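Long-range contact in DUF1993 domain-containing protein (Shewanella denitrificans, PDB 2OQM), which is of unknown function but belongs to the DUF1993 family and probably adopts the helical-bundle fold of DinB-like proteins: residues 32-46 and 169-183. Sequence-based numbering, arbitrary orientation.
Sequences MLKNLNAIFDKAEAF and LRHNGVEVGKKDYLG. With EDO (1,2-ethanediol), chain T.
K42 reaches from the 32-46 part of helix 13-50 across the returning chain to D180. K42 CB rests between V176 CG1 and V174 CG1; a bend at chi2 (-137°) carries CD over E175 O, CE lies against the D180 carboxylate, 3.4 Å from OD1, and NZ ends in a salt bridge to D180 OD2 at 3.0 Å, with a weak hydrogen bond to OD1. Two waters also accept from NZ, bridging to E175 O and D180 OD1. NZ meets OD2 on the syn side, while the backbone N of G177, the N-cap residue of helix 178-182, donates to D180 OD2 on its anti side at 2.8 Å. With an alanine at D180, the K42 ammonium would probably lose its carboxylate mate and the N-H of G177 its side-chain acceptor. N35 ND2 splits two weak bonds between Y181 O and L182 O, in that helix's last turn. M32 CE makes a CH-pi contact over one face of the Y181 ring, 3.9 Å from its centroid, while SE stands farther off above the ring, 5.2 Å from the centroid, a Met-aromatic contact. Between N35 and the salt bridge, I39 CG2 presses tightly on L169 CD1 at 3.5 Å and also meets V176 CG1. At the far end V174 CG2 sits over a face of the F46 ring, just past the Schellman motif at G173 that ends helix 146-172. The arrangement is that of a helical bundle whose last long helix breaks and whose C-terminal chain folds back along the first, helix 178-182 running roughly antiparallel to the 32-46 part at 143°.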
loop_
_atom_site.group_PDB
_atom_site.type_symbol
_atom_site.label_atom_id
_atom_site.label_comp_id
_atom_site.label_asym_id
_atom_site.label_seq_id
_atom_site.Cartn_x
_atom_site.Cartn_y
_atom_site.Cartn_z
HETATM N N MSE A 32 8.569 2.565 6.515
HETATM C CA MSE A 32 7.157 2.539 6.852
HETATM C C MSE A 32 6.955 1.995 8.267
HETATM O O MSE A 32 6.014 2.400 8.942
HETATM C CB MSE A 32 6.403 1.692 5.865
HETATM C CG MSE A 32 6.295 2.262 4.433
HETATM SE SE MSE A 32 5.464 4.012 4.453
HETATM C CE MSE A 32 3.790 3.483 5.311
ATOM N N LEU A 33 7.781 1.057 8.707
ATOM C CA LEU A 33 7.678 0.552 10.080
ATOM C C LEU A 33 8.076 1.623 11.080
ATOM O O LEU A 33 7.450 1.727 12.150
ATOM C CB LEU A 33 8.465 -0.737 10.318
ATOM C CG LEU A 33 7.898 -1.962 9.599
ATOM C CD1 LEU A 33 8.876 -3.151 9.590
ATOM C CD2 LEU A 33 6.476 -2.360 10.109
ATOM N N LYS A 34 9.118 2.388 10.768
ATOM C CA LYS A 34 9.461 3.554 11.581
ATOM C C LYS A 34 8.293 4.545 11.613
ATOM O O LYS A 34 7.972 5.161 12.636
ATOM C CB LYS A 34 10.718 4.207 11.045
ATOM C CG LYS A 34 11.979 3.361 11.260
ATOM C CD LYS A 34 13.221 4.107 10.854
ATOM C CE LYS A 34 14.386 3.156 10.564
ATOM N NZ LYS A 34 15.484 3.863 9.797
ATOM N N ASN A 35 7.664 4.722 10.479
ATOM C CA ASN A 35 6.482 5.585 10.406
ATOM C C ASN A 35 5.349 5.062 11.275
ATOM O O ASN A 35 4.664 5.832 11.976
ATOM C CB ASN A 35 6.025 5.742 8.960
ATOM C CG ASN A 35 6.969 6.526 8.117
ATOM O OD1 ASN A 35 7.924 7.159 8.607
ATOM N ND2 ASN A 35 6.755 6.459 6.796
ATOM N N LEU A 36 5.183 3.745 11.311
ATOM C CA LEU A 36 4.172 3.140 12.160
ATOM C C LEU A 36 4.473 3.446 13.647
ATOM O O LEU A 36 3.563 3.695 14.469
ATOM C CB LEU A 36 4.110 1.630 11.903
ATOM C CG LEU A 36 3.016 0.882 12.652
ATOM C CD1 LEU A 36 1.611 1.415 12.355
ATOM C CD2 LEU A 36 3.192 -0.636 12.358
ATOM N N ASN A 37 5.750 3.443 13.990
ATOM C CA ASN A 37 6.173 3.850 15.342
ATOM C C ASN A 37 5.775 5.261 15.677
ATOM O O ASN A 37 5.305 5.542 16.806
ATOM C CB ASN A 37 7.698 3.750 15.496
ATOM C CG ASN A 37 8.126 2.554 16.280
ATOM O OD1 ASN A 37 7.436 2.123 17.201
ATOM N ND2 ASN A 37 9.316 2.057 15.981
ATOM N N ALA A 38 5.977 6.165 14.711
ATOM C CA ALA A 38 5.605 7.598 14.835
ATOM C C ALA A 38 4.097 7.815 14.984
ATOM O O ALA A 38 3.635 8.714 15.698
ATOM C CB ALA A 38 6.084 8.391 13.563
ATOM N N ILE A 39 3.337 7.023 14.242
ATOM C CA ILE A 39 1.883 6.946 14.391
ATOM C C ILE A 39 1.471 6.610 15.844
ATOM O O ILE A 39 0.536 7.207 16.381
ATOM C CB ILE A 39 1.318 5.967 13.375
ATOM C CG1 ILE A 39 1.423 6.589 11.961
ATOM C CG2 ILE A 39 -0.175 5.619 13.633
ATOM C CD1 ILE A 39 1.206 5.550 10.864
ATOM N N PHE A 40 2.202 5.695 16.492
ATOM C CA PHE A 40 1.894 5.300 17.855
ATOM C C PHE A 40 2.290 6.324 18.866
ATOM O O PHE A 40 1.697 6.396 19.966
ATOM C CB PHE A 40 2.465 3.920 18.150
ATOM C CG PHE A 40 1.511 2.794 17.739
ATOM C CD1 PHE A 40 0.417 2.492 18.528
ATOM C CD2 PHE A 40 1.622 2.153 16.523
ATOM C CE1 PHE A 40 -0.481 1.504 18.165
ATOM C CE2 PHE A 40 0.727 1.158 16.163
ATOM C CZ PHE A 40 -0.328 0.847 16.979
ATOM N N ASP A 41 3.282 7.144 18.529
ATOM C CA ASP A 41 3.571 8.298 19.361
ATOM C C ASP A 41 2.365 9.236 19.415
ATOM O O ASP A 41 2.044 9.772 20.466
ATOM C CB ASP A 41 4.792 9.090 18.869
ATOM C CG ASP A 41 6.090 8.297 18.878
ATOM O OD1 ASP A 41 6.214 7.225 19.545
ATOM O OD2 ASP A 41 7.003 8.783 18.164
ATOM N N LYS A 42 1.692 9.461 18.293
ATOM C CA LYS A 42 0.458 10.254 18.325
ATOM C C LYS A 42 -0.643 9.575 19.115
ATOM O O LYS A 42 -1.366 10.259 19.826
ATOM C CB LYS A 42 -0.022 10.619 16.908
ATOM C CG LYS A 42 1.049 11.422 16.163
ATOM C CD LYS A 42 0.439 12.564 15.415
ATOM C CE LYS A 42 1.476 13.509 14.863
ATOM N NZ LYS A 42 0.851 14.384 13.825
ATOM N N ALA A 43 -0.774 8.249 18.993
ATOM C CA ALA A 43 -1.774 7.496 19.786
ATOM C C ALA A 43 -1.528 7.653 21.300
ATOM O O ALA A 43 -2.450 7.871 22.055
ATOM C CB ALA A 43 -1.816 6.035 19.380
ATOM N N GLU A 44 -0.276 7.595 21.738
ATOM C CA GLU A 44 0.022 7.892 23.148
ATOM C C GLU A 44 -0.330 9.307 23.550
ATOM O O GLU A 44 -0.857 9.542 24.664
ATOM C CB GLU A 44 1.512 7.697 23.452
ATOM C CG GLU A 44 2.010 6.318 23.308
ATOM C CD GLU A 44 3.372 6.149 23.955
ATOM O OE1 GLU A 44 3.433 6.044 25.183
ATOM O OE2 GLU A 44 4.373 6.095 23.230
ATOM N N ALA A 45 -0.010 10.277 22.693
ATOM C CA ALA A 45 -0.390 11.675 22.985
ATOM C C ALA A 45 -1.901 11.792 23.142
ATOM O O ALA A 45 -2.372 12.321 24.132
ATOM C CB ALA A 45 0.152 12.655 21.940
ATOM N N PHE A 46 -2.660 11.231 22.214
ATOM C CA PHE A 46 -4.116 11.228 22.286
ATOM C C PHE A 46 -4.673 10.622 23.577
ATOM O O PHE A 46 -5.600 11.136 24.183
ATOM C CB PHE A 46 -4.649 10.409 21.119
ATOM C CG PHE A 46 -6.105 10.166 21.156
ATOM C CD1 PHE A 46 -6.993 11.118 20.694
ATOM C CD2 PHE A 46 -6.611 8.951 21.589
ATOM C CE1 PHE A 46 -8.333 10.850 20.675
ATOM C CE2 PHE A 46 -7.963 8.717 21.596
ATOM C CZ PHE A 46 -8.806 9.650 21.155
ATOM N N LEU A 169 -6.854 3.956 14.430
ATOM C CA LEU A 169 -6.493 5.037 15.342
ATOM C C LEU A 169 -7.248 6.292 14.988
ATOM O O LEU A 169 -7.814 6.964 15.833
ATOM C CB LEU A 169 -5.007 5.285 15.307
ATOM C CG LEU A 169 -4.221 4.141 15.943
ATOM C CD1 LEU A 169 -2.714 4.309 15.590
ATOM C CD2 LEU A 169 -4.501 4.156 17.466
ATOM N N ARG A 170 -7.278 6.583 13.714
ATOM C CA ARG A 170 -7.978 7.759 13.209
ATOM C C ARG A 170 -9.470 7.734 13.567
ATOM O O ARG A 170 -10.046 8.722 14.039
ATOM C CB ARG A 170 -7.784 7.803 11.697
ATOM C CG ARG A 170 -8.216 9.063 11.028
ATOM C CD ARG A 170 -7.443 10.279 11.500
ATOM N NE ARG A 170 -8.012 11.492 10.936
ATOM C CZ ARG A 170 -7.673 12.012 9.757
ATOM N NH1 ARG A 170 -6.738 11.463 8.998
ATOM N NH2 ARG A 170 -8.269 13.118 9.334
ATOM N N HIS A 171 -10.088 6.582 13.395
ATOM C CA HIS A 171 -11.491 6.358 13.719
ATOM C C HIS A 171 -11.783 6.625 15.184
ATOM O O HIS A 171 -12.859 7.094 15.530
ATOM C CB HIS A 171 -11.847 4.908 13.303
ATOM C CG HIS A 171 -13.242 4.469 13.643
ATOM N ND1 HIS A 171 -14.354 4.996 13.037
ATOM C CD2 HIS A 171 -13.690 3.490 14.470
ATOM C CE1 HIS A 171 -15.440 4.402 13.516
ATOM N NE2 HIS A 171 -15.067 3.487 14.397
ATOM N N ASN A 172 -10.832 6.293 16.053
ATOM C CA ASN A 172 -10.959 6.480 17.490
ATOM C C ASN A 172 -10.674 7.902 17.958
ATOM O O ASN A 172 -10.936 8.216 19.111
ATOM C CB ASN A 172 -10.053 5.490 18.229
ATOM C CG ASN A 172 -10.737 4.183 18.482
ATOM O OD1 ASN A 172 -11.391 4.044 19.512
ATOM N ND2 ASN A 172 -10.605 3.208 17.530
ATOM N N GLY A 173 -10.161 8.739 17.057
ATOM C CA GLY A 173 -9.956 10.171 17.294
ATOM C C GLY A 173 -8.509 10.663 17.261
ATOM O O GLY A 173 -8.266 11.859 17.427
ATOM N N VAL A 174 -7.552 9.746 17.064
ATOM C CA VAL A 174 -6.159 10.109 17.019
ATOM C C VAL A 174 -5.888 10.987 15.815
ATOM O O VAL A 174 -6.209 10.620 14.722
ATOM C CB VAL A 174 -5.265 8.873 16.978
ATOM C CG1 VAL A 174 -3.744 9.273 16.939
ATOM C CG2 VAL A 174 -5.551 8.039 18.156
ATOM N N GLU A 175 -5.254 12.135 16.042
ATOM C CA GLU A 175 -4.986 13.109 14.978
ATOM C C GLU A 175 -3.707 12.726 14.229
ATOM O O GLU A 175 -2.706 13.372 14.305
ATOM C CB GLU A 175 -4.963 14.523 15.559
ATOM C CG GLU A 175 -6.383 14.978 16.065
ATOM C CD GLU A 175 -6.462 16.465 16.533
ATOM O OE1 GLU A 175 -5.392 17.129 16.651
ATOM O OE2 GLU A 175 -7.605 16.952 16.778
ATOM N N VAL A 176 -3.752 11.607 13.538
ATOM C CA VAL A 176 -2.644 11.214 12.694
ATOM C C VAL A 176 -3.051 11.725 11.349
ATOM O O VAL A 176 -4.254 11.802 11.054
ATOM C CB VAL A 176 -2.424 9.654 12.601
ATOM C CG1 VAL A 176 -1.589 9.160 13.756
ATOM C CG2 VAL A 176 -3.767 8.855 12.452
ATOM N N GLY A 177 -2.060 12.070 10.526
ATOM C CA GLY A 177 -2.309 12.587 9.187
ATOM C C GLY A 177 -1.461 11.873 8.178
ATOM O O GLY A 177 -0.610 11.045 8.507
ATOM N N LYS A 178 -1.681 12.190 6.921
ATOM C CA LYS A 178 -0.917 11.552 5.836
ATOM C C LYS A 178 0.610 11.704 5.980
ATOM O O LYS A 178 1.347 10.790 5.664
ATOM C CB LYS A 178 -1.360 12.166 4.521
ATOM C CG LYS A 178 -0.597 11.655 3.296
ATOM C CD LYS A 178 -0.787 10.132 3.096
ATOM C CE LYS A 178 -2.165 9.856 2.540
ATOM N NZ LYS A 178 -2.321 10.535 1.226
ATOM N N LYS A 179 1.083 12.840 6.480
ATOM C CA LYS A 179 2.531 13.012 6.695
ATOM C C LYS A 179 3.105 11.982 7.662
ATOM O O LYS A 179 4.272 11.625 7.557
ATOM C CB LYS A 179 2.885 14.440 7.170
ATOM C CG LYS A 179 2.596 15.495 6.131
ATOM N N ASP A 180 2.287 11.527 8.610
ATOM C CA ASP A 180 2.713 10.563 9.616
ATOM C C ASP A 180 2.877 9.209 8.997
ATOM O O ASP A 180 3.789 8.463 9.357
ATOM C CB ASP A 180 1.691 10.494 10.750
ATOM C CG ASP A 180 1.581 11.803 11.516
ATOM O OD1 ASP A 180 2.632 12.414 11.849
ATOM O OD2 ASP A 180 0.433 12.238 11.739
ATOM N N TYR A 181 1.981 8.886 8.054
ATOM C CA TYR A 181 2.054 7.626 7.287
ATOM C C TYR A 181 3.197 7.577 6.278
ATOM O O TYR A 181 3.852 6.572 6.145
ATOM C CB TYR A 181 0.712 7.417 6.584
ATOM C CG TYR A 181 0.607 6.350 5.530
ATOM C CD1 TYR A 181 0.324 5.036 5.870
ATOM C CD2 TYR A 181 0.728 6.665 4.179
ATOM C CE1 TYR A 181 0.214 4.063 4.920
ATOM C CE2 TYR A 181 0.583 5.704 3.228
ATOM C CZ TYR A 181 0.331 4.401 3.592
ATOM O OH TYR A 181 0.181 3.468 2.609
ATOM N N LEU A 182 3.403 8.646 5.542
ATOM C CA LEU A 182 4.446 8.688 4.488
ATOM C C LEU A 182 5.853 8.890 5.071
ATOM O O LEU A 182 6.810 8.280 4.649
ATOM C CB LEU A 182 4.140 9.850 3.507
ATOM C CG LEU A 182 2.919 9.616 2.615
ATOM C CD1 LEU A 182 2.696 10.874 1.801
ATOM C CD2 LEU A 182 3.000 8.347 1.708
ATOM N N GLY A 183 5.945 9.763 6.064
ATOM C CA GLY A 183 7.237 10.116 6.644
ATOM C C GLY A 183 7.941 11.157 5.832
ATOM O O GLY A 183 7.392 11.683 4.862
HETATM C C1 EDO T . -16.858 8.819 13.123
HETATM O O1 EDO T . -16.561 8.589 11.753
HETATM C C2 EDO T . -15.903 8.047 14.061
HETATM O O2 EDO T . -14.706 8.807 14.349
HETATM O O HOH W 1 6.065 9.569 10.214
HETATM O O HOH W 2 -1.462 15.578 15.421
HETATM O O HOH W 3 3.127 15.153 12.164
#